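PDB 4L3U: uncharacterized protein from Acinetobacter baumannii, which is of unknown function, being a small, mainly helical protein of the DUF4844 family. Local coordinates for residues Q22-F26 with S107-I111; Q29-A33 with Q100-T104. All blocks are in the same frame, centred on the assembly; numbering follows the deposited sequence. Where two conformers were deposited one is given.

Contact 1 of 2, residues Q22-F26 with S107-I111; sequences QLEKF and SFLDI
The Phe26 ring turns its edge onto one face of Phe108, an edge-to-face (T-shaped) pair with centroids 5.1 Å apart and planes at 64°; Phe26 CE2 lies above that face near its rim. At the edge of Phe108, close to the ring plane, Leu23 CD2 comes within 3.8 Å of Phe108 CE1, the two side chains crossing at about a right angle. Phe26 in turn carries Ile111 CD1 over one face, 4.2 Å above the plane, while Ser107 CB meets it obliquely, 3.8 Å from Phe26 CE1. With its CG anti to the backbone N (chi1 -167°), Phe26 extends between two helical segments whose axes come no closer than 11.3 Å. A large flat residue suits that separation, and small Ser107 makes room for the ring's end. The other branch of Ile111, CG2, lies 4.0 Å from Leu23 CD2 and 3.9 Å from Gln22 OE1, beside the glutamine's aliphatic part. This is helix-helix packing of an all-alpha protein: segments 22-26 and 107-111 run nearly antiparallel (159°), joining helix 14-27 to helix 95-112. Leu23 and Phe108 both also reach helix 45-68, through Phe62, and Phe108 continues to Leu81 of helix 74-86.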
loop_
_atom_site.group_PDB
_atom_site.type_symbol
_atom_site.label_atom_id
_atom_site.label_comp_id
_atom_site.label_asym_id
_atom_site.label_seq_id
_atom_site.Cartn_x
_atom_site.Cartn_y
_atom_site.Cartn_z
ATOM N N GLN A 22 9.078 9.232 7.472
ATOM C CA GLN A 22 8.001 9.292 6.492
ATOM C C GLN A 22 7.017 8.146 6.706
ATOM O O GLN A 22 5.804 8.332 6.637
ATOM C CB GLN A 22 8.564 9.207 5.076
ATOM C CG GLN A 22 9.440 10.370 4.659
ATOM C CD GLN A 22 9.864 10.260 3.207
ATOM O OE1 GLN A 22 10.859 9.611 2.883
ATOM N NE2 GLN A 22 9.093 10.878 2.322
ATOM N N LEU A 23 7.557 6.960 6.962
ATOM C CA LEU A 23 6.746 5.759 7.143
ATOM C C LEU A 23 5.923 5.818 8.420
ATOM O O LEU A 23 4.775 5.379 8.450
ATOM C CB LEU A 23 7.642 4.519 7.177
ATOM C CG LEU A 23 8.306 4.137 5.853
ATOM C CD1 LEU A 23 9.418 3.131 6.081
ATOM C CD2 LEU A 23 7.271 3.583 4.885
ATOM N N GLU A 24 6.520 6.348 9.479
ATOM C CA GLU A 24 5.835 6.473 10.757
ATOM C C GLU A 24 4.638 7.405 10.629
ATOM O O GLU A 24 3.556 7.119 11.141
ATOM C CB GLU A 24 6.800 6.997 11.819
ATOM C CG GLU A 24 7.913 6.022 12.180
ATOM C CD GLU A 24 7.449 4.882 13.069
ATOM O OE1 GLU A 24 6.235 4.795 13.354
ATOM O OE2 GLU A 24 8.302 4.068 13.487
ATOM N N LYS A 25 4.843 8.524 9.944
ATOM C CA LYS A 25 3.781 9.493 9.735
ATOM C C LYS A 25 2.716 8.870 8.847
ATOM O O LYS A 25 1.529 8.920 9.157
ATOM C CB LYS A 25 4.342 10.762 9.093
ATOM C CG LYS A 25 3.306 11.845 8.844
ATOM N N PHE A 26 3.159 8.262 7.752
ATOM C CA PHE A 26 2.264 7.617 6.801
ATOM C C PHE A 26 1.408 6.555 7.475
ATOM O O PHE A 26 0.224 6.423 7.191
ATOM C CB PHE A 26 3.079 6.984 5.676
ATOM C CG PHE A 26 2.254 6.561 4.497
ATOM C CD1 PHE A 26 1.750 7.505 3.621
ATOM C CD2 PHE A 26 1.983 5.226 4.261
ATOM C CE1 PHE A 26 0.990 7.126 2.529
ATOM C CE2 PHE A 26 1.223 4.843 3.172
ATOM C CZ PHE A 26 0.728 5.795 2.305
ATOM N N SER A 107 2.343 5.390 -2.977
ATOM C CA SER A 107 3.054 6.333 -2.124
ATOM C C SER A 107 4.265 5.662 -1.490
ATOM O O SER A 107 5.301 6.295 -1.309
ATOM C CB SER A 107 2.125 6.889 -1.044
ATOM O OG SER A 107 1.024 7.572 -1.621
ATOM N N PHE A 108 4.133 4.378 -1.163
ATOM C CA PHE A 108 5.257 3.601 -0.643
ATOM C C PHE A 108 6.401 3.609 -1.642
ATOM O O PHE A 108 7.552 3.787 -1.262
ATOM C CB PHE A 108 4.859 2.144 -0.371
ATOM C CG PHE A 108 4.162 1.924 0.949
ATOM C CD1 PHE A 108 4.666 2.461 2.122
ATOM C CD2 PHE A 108 3.010 1.158 1.012
ATOM C CE1 PHE A 108 4.024 2.249 3.333
ATOM C CE2 PHE A 108 2.365 0.944 2.215
ATOM C CZ PHE A 108 2.873 1.491 3.376
ATOM N N LEU A 109 6.079 3.409 -2.916
ATOM C CA LEU A 109 7.093 3.391 -3.960
ATOM C C LEU A 109 7.906 4.676 -3.916
ATOM O O LEU A 109 9.137 4.648 -3.972
ATOM C CB LEU A 109 6.452 3.227 -5.338
ATOM C CG LEU A 109 5.715 1.917 -5.619
ATOM C CD1 LEU A 109 5.160 1.931 -7.025
ATOM C CD2 LEU A 109 6.625 0.723 -5.435
ATOM N N ASP A 110 7.208 5.799 -3.792
ATOM C CA ASP A 110 7.856 7.099 -3.740
ATOM C C ASP A 110 8.723 7.215 -2.491
ATOM O O ASP A 110 9.854 7.690 -2.558
ATOM C CB ASP A 110 6.811 8.216 -3.767
ATOM C CG ASP A 110 6.097 8.312 -5.102
ATOM O OD1 ASP A 110 6.770 8.190 -6.146
ATOM O OD2 ASP A 110 4.864 8.506 -5.105
ATOM N N ILE A 111 8.194 6.765 -1.356
ATOM C CA ILE A 111 8.920 6.847 -0.088
ATOM C C ILE A 111 10.231 6.052 -0.106
ATOM O O ILE A 111 11.289 6.595 0.208
ATOM C CB ILE A 111 8.034 6.391 1.106
ATOM C CG1 ILE A 111 6.881 7.375 1.299
ATOM C CG2 ILE A 111 8.851 6.298 2.405
ATOM C CD1 ILE A 111 5.813 6.907 2.256
#

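Contact 2 of 2, residues Q29-A33 with Q100-T104; sequences QDHFA and QVATT
Gln100 swings CG anti to its own backbone N (chi1 -169°) and then bends at chi2 (65°), which carries its amide to the carbonyl of His31. Gln100 NE2 gives a weak hydrogen bond to His31 O, 3.3 Å long. The same chi1 lays Gln100 CG 3.7 Å from Phe32 CD1, an oblique approach in which the two side chains slide past each other in opposite directions. Glutamine thus serves twice, its methylenes packing on an aromatic and its amide meeting the carbonyl of a loop residue. Phe32 also points its edge at Val101, CE1 lying 3.6 Å from Val101 CG2; this branched, buried side chain offers a methyl near the ring plane. The loop is shaped by an Asx turn, in which Asp30 OD1 accepts from Phe32 N (3.1 Å) from above the carboxylate plane. Arg48 (salt bridge to OD2) and Asn52 (hydrogen bond to OD1) of helix 45-68 tie the turn down on one side, while His31 and Phe32 face helix 95-112. Within that helix, Thr104 OG1 donates to Gln100 O at 2.8 Å, and this carbonyl takes Thr104 N on the opposite face of its plane. With its hydroxyl so engaged, Thr104 can be buried, and its CG2 approaches the His31 ring obliquely, 3.7 Å from His31 CG.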
loop_
_atom_site.group_PDB
_atom_site.type_symbol
_atom_site.label_atom_id
_atom_site.label_comp_id
_atom_site.label_asym_id
_atom_site.label_seq_id
_atom_site.Cartn_x
_atom_site.Cartn_y
_atom_site.Cartn_z
ATOM N N GLN A 29 -1.834 7.840 9.266
ATOM C CA GLN A 29 -2.826 8.571 8.499
ATOM C C GLN A 29 -4.000 7.682 8.119
ATOM O O GLN A 29 -3.874 6.459 8.052
ATOM C CB GLN A 29 -2.184 9.146 7.240
ATOM C CG GLN A 29 -1.095 10.162 7.523
ATOM C CD GLN A 29 -0.222 10.419 6.316
ATOM O OE1 GLN A 29 -0.503 9.933 5.221
ATOM N NE2 GLN A 29 0.850 11.179 6.510
ATOM N N ASP A 30 -5.149 8.311 7.893
ATOM C CA ASP A 30 -6.289 7.643 7.291
ATOM C C ASP A 30 -6.114 7.789 5.791
ATOM O O ASP A 30 -6.082 8.905 5.276
ATOM C CB ASP A 30 -7.591 8.307 7.737
ATOM C CG ASP A 30 -8.827 7.557 7.266
ATOM O OD1 ASP A 30 -8.706 6.653 6.414
ATOM O OD2 ASP A 30 -9.932 7.882 7.744
ATOM N N HIS A 31 -5.991 6.666 5.093
ATOM C CA HIS A 31 -5.711 6.692 3.662
ATOM C C HIS A 31 -6.953 6.531 2.797
ATOM O O HIS A 31 -6.846 6.399 1.576
ATOM C CB HIS A 31 -4.712 5.595 3.320
ATOM C CG HIS A 31 -3.416 5.726 4.049
ATOM N ND1 HIS A 31 -3.162 5.079 5.239
ATOM C CD2 HIS A 31 -2.305 6.448 3.768
ATOM C CE1 HIS A 31 -1.947 5.385 5.652
ATOM N NE2 HIS A 31 -1.407 6.217 4.778
ATOM N N PHE A 32 -8.125 6.563 3.421
ATOM C CA PHE A 32 -9.359 6.224 2.726
ATOM C C PHE A 32 -10.489 7.188 3.052
ATOM O O PHE A 32 -11.644 6.790 3.227
ATOM C CB PHE A 32 -9.741 4.787 3.063
ATOM C CG PHE A 32 -8.665 3.797 2.726
ATOM C CD1 PHE A 32 -8.566 3.282 1.444
ATOM C CD2 PHE A 32 -7.725 3.419 3.671
ATOM C CE1 PHE A 32 -7.568 2.390 1.117
ATOM C CE2 PHE A 32 -6.728 2.526 3.348
ATOM C CZ PHE A 32 -6.650 2.011 2.068
ATOM N N ALA A 33 -10.137 8.465 3.118
ATOM C CA ALA A 33 -11.108 9.528 3.309
ATOM C C ALA A 33 -11.454 10.138 1.962
ATOM O O ALA A 33 -10.764 9.901 0.972
ATOM C CB ALA A 33 -10.548 10.584 4.243
ATOM N N GLN A 100 -8.076 3.159 -4.613
ATOM C CA GLN A 100 -7.509 3.967 -3.543
ATOM C C GLN A 100 -6.391 3.209 -2.831
ATOM O O GLN A 100 -5.417 3.810 -2.382
ATOM C CB GLN A 100 -8.590 4.376 -2.541
ATOM C CG GLN A 100 -8.126 5.428 -1.549
ATOM C CD GLN A 100 -7.805 6.755 -2.209
ATOM O OE1 GLN A 100 -8.207 7.011 -3.346
ATOM N NE2 GLN A 100 -7.072 7.607 -1.498
ATOM N N VAL A 101 -6.537 1.892 -2.727
ATOM C CA VAL A 101 -5.509 1.050 -2.123
ATOM C C VAL A 101 -4.242 1.080 -2.973
ATOM O O VAL A 101 -3.133 1.149 -2.445
ATOM C CB VAL A 101 -5.986 -0.414 -1.963
ATOM C CG1 VAL A 101 -4.824 -1.342 -1.604
ATOM C CG2 VAL A 101 -7.065 -0.507 -0.909
ATOM N N ALA A 102 -4.419 1.019 -4.289
ATOM C CA ALA A 102 -3.303 1.075 -5.222
ATOM C C ALA A 102 -2.586 2.417 -5.118
ATOM O O ALA A 102 -1.363 2.466 -5.054
ATOM C CB ALA A 102 -3.792 0.844 -6.637
ATOM N N THR A 103 -3.354 3.500 -5.103
ATOM C CA THR A 103 -2.796 4.838 -4.974
ATOM C C THR A 103 -2.020 4.960 -3.667
ATOM O O THR A 103 -0.940 5.544 -3.628
ATOM C CB THR A 103 -3.916 5.903 -5.019
ATOM O OG1 THR A 103 -4.528 5.895 -6.315
ATOM C CG2 THR A 103 -3.373 7.300 -4.731
ATOM N N THR A 104 -2.584 4.403 -2.600
ATOM C CA THR A 104 -1.952 4.434 -1.285
ATOM C C THR A 104 -0.617 3.689 -1.311
ATOM O O THR A 104 0.374 4.161 -0.759
ATOM C CB THR A 104 -2.888 3.832 -0.207
ATOM O OG1 THR A 104 -4.080 4.621 -0.116
ATOM C CG2 THR A 104 -2.215 3.788 1.162
#

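Overall arrangement
Both contacts use helix 95-112, with centres about 12 Å apart, and contact 2 is nested along the chain inside the loop closed by contact 1. Contact 1 is a partly buried helix-to-helix interface, made by apolar and aromatic side chains; contact 2 is the more buried of the two, and there a loop without regular structure lies against the helix. Contact 2 is likewise mostly packing, with one weak hydrogen bond from Gln100 to His31 O added, probably because an irregular loop can turn a backbone carbonyl toward a helix side chain. The Phe26 and His31 rings touch, joining the two patches, and together they dock helix 14-27 and its following loop along one helix.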